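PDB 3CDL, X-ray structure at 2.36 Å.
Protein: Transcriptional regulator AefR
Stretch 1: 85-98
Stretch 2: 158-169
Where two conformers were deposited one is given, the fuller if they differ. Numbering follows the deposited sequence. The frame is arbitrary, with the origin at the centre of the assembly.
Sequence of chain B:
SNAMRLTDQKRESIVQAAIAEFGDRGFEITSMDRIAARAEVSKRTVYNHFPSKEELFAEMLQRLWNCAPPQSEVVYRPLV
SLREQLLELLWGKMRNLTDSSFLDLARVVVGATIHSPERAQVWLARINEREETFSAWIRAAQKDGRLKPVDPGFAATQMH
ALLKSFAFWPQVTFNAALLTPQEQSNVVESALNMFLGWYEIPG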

# COMPACT_ATOMS: atom_id res chain seq x y z
N GLN B 85 13.42 12.80 20.14
CA GLN B 85 13.28 11.35 20.17
C GLN B 85 12.40 10.79 19.05
O GLN B 85 12.71 9.75 18.51
N LEU B 86 11.32 11.47 18.69
CA LEU B 86 10.48 10.99 17.59
C LEU B 86 11.16 11.17 16.23
O LEU B 86 10.98 10.36 15.33
N LEU B 87 11.96 12.21 16.09
CA LEU B 87 12.78 12.37 14.89
C LEU B 87 13.59 11.09 14.68
O LEU B 87 13.48 10.47 13.62
N GLU B 88 14.34 10.70 15.71
CA GLU B 88 15.14 9.49 15.78
C GLU B 88 14.39 8.19 15.45
O GLU B 88 14.95 7.29 14.83
N LEU B 89 13.14 8.08 15.89
CA LEU B 89 12.33 6.90 15.60
C LEU B 89 12.07 6.86 14.10
O LEU B 89 12.23 5.84 13.43
N LEU B 90 11.63 8.01 13.59
CA LEU B 90 11.24 8.12 12.20
C LEU B 90 12.43 7.83 11.29
O LEU B 90 12.27 7.20 10.23
N TRP B 91 13.62 8.26 11.69
CA TRP B 91 14.80 7.93 10.92
C TRP B 91 15.12 6.45 10.90
O TRP B 91 15.42 5.90 9.84
N GLY B 92 15.07 5.80 12.06
CA GLY B 92 15.17 4.33 12.12
C GLY B 92 14.27 3.62 11.11
O GLY B 92 14.76 2.84 10.27
N LYS B 93 12.97 3.88 11.16
CA LYS B 93 12.05 3.31 10.18
C LYS B 93 12.35 3.71 8.73
O LYS B 93 12.13 2.92 7.83
N MSE B 94 12.85 4.93 8.50
CA MSE B 94 13.15 5.36 7.14
C MSE B 94 14.40 4.67 6.57
O MSE B 94 14.46 4.33 5.40
N ARG B 95 15.41 4.47 7.41
CA ARG B 95 16.63 3.78 6.97
C ARG B 95 16.33 2.30 6.60
O ARG B 95 16.98 1.73 5.71
N ASN B 96 15.34 1.71 7.27
CA ASN B 96 14.94 0.33 7.00
C ASN B 96 14.16 0.20 5.68
O ASN B 96 14.39 -0.71 4.89
N LEU B 97 13.26 1.14 5.44
CA LEU B 97 12.53 1.25 4.17
C LEU B 97 13.45 1.53 2.97
O LEU B 97 13.08 1.24 1.83
N THR B 98 14.62 2.13 3.21
CA THR B 98 15.45 2.57 2.10
C THR B 98 16.56 1.56 1.89
O THR B 98 17.71 1.91 1.62
N GLN B 158 -1.08 6.07 11.13
CA GLN B 158 -0.92 7.38 10.51
C GLN B 158 0.56 7.72 10.45
O GLN B 158 1.08 8.09 9.38
N MSE B 159 1.24 7.54 11.58
CA MSE B 159 2.68 7.77 11.68
C MSE B 159 3.39 7.04 10.53
O MSE B 159 4.15 7.62 9.79
N HIS B 160 3.13 5.73 10.44
CA HIS B 160 3.72 4.84 9.45
C HIS B 160 3.34 5.18 8.02
O HIS B 160 4.21 5.14 7.13
N ALA B 161 2.06 5.50 7.82
CA ALA B 161 1.50 5.97 6.55
C ALA B 161 2.19 7.21 6.00
O ALA B 161 2.37 7.36 4.81
N LEU B 162 2.56 8.12 6.88
CA LEU B 162 3.21 9.35 6.44
C LEU B 162 4.58 9.10 5.81
O LEU B 162 5.02 9.90 5.03
N LEU B 163 5.21 7.96 6.14
CA LEU B 163 6.52 7.52 5.60
C LEU B 163 6.38 6.52 4.46
O LEU B 163 6.99 6.66 3.41
N LYS B 164 5.55 5.51 4.68
CA LYS B 164 5.36 4.42 3.75
C LYS B 164 4.79 4.92 2.44
O LYS B 164 5.05 4.36 1.42
N SER B 165 4.03 6.01 2.47
CA SER B 165 3.32 6.49 1.27
C SER B 165 4.29 7.06 0.24
O SER B 165 3.95 7.19 -0.93
N PHE B 166 5.50 7.37 0.71
CA PHE B 166 6.60 7.86 -0.13
C PHE B 166 7.72 6.83 -0.28
O PHE B 166 8.34 6.71 -1.33
N ALA B 167 8.01 6.11 0.81
CA ALA B 167 9.19 5.29 0.86
C ALA B 167 8.90 3.79 0.88
O ALA B 167 9.81 2.96 1.01
N PHE B 168 7.63 3.41 0.74
CA PHE B 168 7.35 1.98 0.72
C PHE B 168 6.46 1.57 -0.44
O PHE B 168 6.97 0.98 -1.41
N TRP B 169 5.17 1.88 -0.38
CA TRP B 169 4.25 1.58 -1.48
C TRP B 169 4.70 1.95 -2.91
O TRP B 169 4.64 1.10 -3.78

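Two helices of one chain, 85-97 and 158-167, pack side by side through an almost wholly apolar seam that no hydrogen bond crosses. They run in roughly the same direction, 35° apart, with axes 10.6 Å apart at closest approach, and the two stretches bury 572 Å² between them, both sides summed. Leu163 is the central knob: its CA-to-CB bond points toward the first helix, and its side chain (chi1 -93°, chi2 p) sits among Leu90, Lys93, Met94 and Leu97. CD2 of Leu163 lies 3.6 Å from Leu90 O and 4.0 Å from Lys93 CB, while its CG is 3.7 Å from Met94 CE. Met94, a selenomethionine with chi1 t, chi2 p and chi3 p, starts sideways but curls its end inward, bringing SE to 3.4 Å from Ala167 CB. At the small Ala167 the backbones lie close, with the CA atoms of Leu97 and Ala167 6.2 Å apart. The CA-to-CB bond of Leu97 (chi1 m, chi2 34°) points toward the second stretch; its CD2 is 3.7 Å from Ala167 CB and 4.2 Å from Leu163 CB, and its CG reaches Phe168 CB at 4.3 Å. At the other end of the seam, the CA-to-CB bond of Met159, also selenomethionine, points toward the first helix, with chi1 at -135° and chi2 t. Its CE meets Leu86 CD1 at 3.4 Å, and its CG lies 4.4 Å from Leu90 CD1. Leu86 (chi1 t, chi2 p) and Leu90 (chi1 -92°, chi2 2°) both leave their backbones sideways before their ends approach the second helix. Lys93 (t, p, t, p) flanks the apolar seam, its NZ 3.1 Å from His160 CD2, oblique to the ring, and 3.8 Å from Lys164 CD; neither is a polar pairing. The side-chain hydrogen bonds within the stretches are local, Thr98 OG1 to Met94 O (2.7 Å) and Ser165 OG to Ala161 O (2.9 Å).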

# COMPACT_ATOMS: atom_id res chain seq x y z
CB GLN B 85 12.82 10.85 21.55
CG GLN B 85 11.48 11.38 22.09
CD GLN B 85 11.27 11.04 23.57
OE1 GLN B 85 11.28 9.88 23.96
NE2 GLN B 85 11.09 12.07 24.40
CB LEU B 86 9.07 11.63 17.62
CG LEU B 86 8.04 11.23 16.54
CD1 LEU B 86 7.95 9.73 16.29
CD2 LEU B 86 6.66 11.82 16.83
CB LEU B 87 13.73 13.57 14.98
CG LEU B 87 13.76 14.60 13.83
CD1 LEU B 87 15.01 15.45 13.94
CD2 LEU B 87 13.61 14.00 12.41
CB GLU B 88 15.69 9.36 17.19
CG GLU B 88 17.16 9.20 17.29
CD GLU B 88 17.63 9.29 18.73
OE1 GLU B 88 18.46 10.18 19.04
OE2 GLU B 88 17.15 8.49 19.57
CB LEU B 89 10.98 6.94 16.34
CG LEU B 89 10.84 6.34 17.75
CD1 LEU B 89 11.21 7.35 18.82
CD2 LEU B 89 9.42 5.81 17.99
CB LEU B 90 10.67 9.52 11.96
CG LEU B 90 9.17 9.76 12.09
CD1 LEU B 90 8.35 8.54 12.53
CD2 LEU B 90 8.86 11.02 12.93
CB TRP B 91 16.01 8.77 11.31
CG TRP B 91 16.10 10.05 10.51
CD1 TRP B 91 15.98 11.30 11.00
CD2 TRP B 91 16.29 10.18 9.09
NE1 TRP B 91 16.11 12.22 9.98
CE2 TRP B 91 16.30 11.56 8.80
CE3 TRP B 91 16.46 9.27 8.04
CZ2 TRP B 91 16.47 12.06 7.50
CZ3 TRP B 91 16.63 9.76 6.74
CH2 TRP B 91 16.63 11.15 6.49
CB LYS B 93 10.60 3.65 10.54
CG LYS B 93 9.53 2.88 9.73
CD LYS B 93 9.72 1.35 9.78
CE LYS B 93 8.44 0.55 9.62
NZ LYS B 93 7.48 1.01 8.52
CB MSE B 94 13.28 6.88 7.07
CG MSE B 94 13.66 7.43 5.69
SE MSE B 94 12.35 6.98 4.25
CE MSE B 94 10.86 8.08 4.87
CB ARG B 95 17.72 3.89 8.06
CG ARG B 95 18.28 5.32 8.28
CD ARG B 95 19.48 5.31 9.24
NE ARG B 95 19.14 5.72 10.61
CZ ARG B 95 19.31 6.94 11.12
NH1 ARG B 95 19.85 7.93 10.40
NH2 ARG B 95 18.94 7.19 12.37
CB ASN B 96 14.16 -0.27 8.18
CG ASN B 96 14.99 -0.35 9.46
OD1 ASN B 96 16.09 -0.92 9.47
ND2 ASN B 96 14.47 0.21 10.53
CB LEU B 97 11.53 2.40 4.24
CG LEU B 97 10.10 2.33 4.79
CD1 LEU B 97 9.90 1.37 5.96
CD2 LEU B 97 9.67 3.75 5.16
CB THR B 98 15.99 4.02 2.30
OG1 THR B 98 14.96 4.85 2.85
CG2 THR B 98 16.40 4.61 0.97
CB GLN B 158 -1.67 8.42 11.33
CG GLN B 158 -3.18 8.17 11.44
CD GLN B 158 -3.87 9.21 12.29
OE1 GLN B 158 -4.72 9.93 11.80
NE2 GLN B 158 -3.49 9.31 13.57
CB MSE B 159 3.19 7.27 13.03
CG MSE B 159 4.16 8.21 13.74
SE MSE B 159 5.10 7.41 15.27
CE MSE B 159 4.73 8.74 16.61
CB HIS B 160 3.38 3.39 9.76
CG HIS B 160 4.34 2.76 10.72
ND1 HIS B 160 3.99 2.40 12.01
CD2 HIS B 160 5.65 2.44 10.58
CE1 HIS B 160 5.04 1.87 12.62
NE2 HIS B 160 6.06 1.89 11.78
CB ALA B 161 -0.01 6.28 6.73
CB LEU B 162 3.28 10.37 7.59
CG LEU B 162 2.20 11.48 7.72
CD1 LEU B 162 1.18 11.53 6.57
CD2 LEU B 162 1.52 11.55 9.11
CB LEU B 163 7.36 6.87 6.71
CG LEU B 163 8.36 7.71 7.55
CD1 LEU B 163 7.78 8.97 8.10
CD2 LEU B 163 9.02 6.87 8.68
CB LYS B 164 4.44 3.37 4.37
CG LYS B 164 5.13 2.25 5.17
CD LYS B 164 4.41 1.93 6.51
CE LYS B 164 4.00 0.47 6.62
NZ LYS B 164 2.94 0.22 5.59
CB SER B 165 2.24 7.51 1.65
OG SER B 165 2.81 8.67 2.25
CB PHE B 166 7.22 9.14 0.46
CG PHE B 166 6.27 10.30 0.51
CD1 PHE B 166 5.89 10.98 -0.66
CD2 PHE B 166 5.71 10.71 1.74
CE1 PHE B 166 5.00 12.05 -0.61
CE2 PHE B 166 4.82 11.77 1.80
CZ PHE B 166 4.47 12.43 0.63
CB ALA B 167 10.05 5.71 2.04
CB PHE B 168 6.84 1.51 2.07
CG PHE B 168 6.58 0.04 2.13
CD1 PHE B 168 7.65 -0.86 2.30
CD2 PHE B 168 5.28 -0.45 2.05
CE1 PHE B 168 7.42 -2.23 2.36
CE2 PHE B 168 5.03 -1.80 2.10
CZ PHE B 168 6.11 -2.71 2.27
CB TRP B 169 2.86 2.11 -1.18
CG TRP B 169 2.30 1.46 0.07
CD1 TRP B 169 1.98 2.09 1.25
CD2 TRP B 169 2.00 0.08 0.25
NE1 TRP B 169 1.48 1.16 2.16
CE2 TRP B 169 1.49 -0.07 1.57
CE3 TRP B 169 2.12 -1.05 -0.56
CZ2 TRP B 169 1.09 -1.32 2.09
CZ3 TRP B 169 1.73 -2.30 -0.05
CH2 TRP B 169 1.21 -2.42 1.26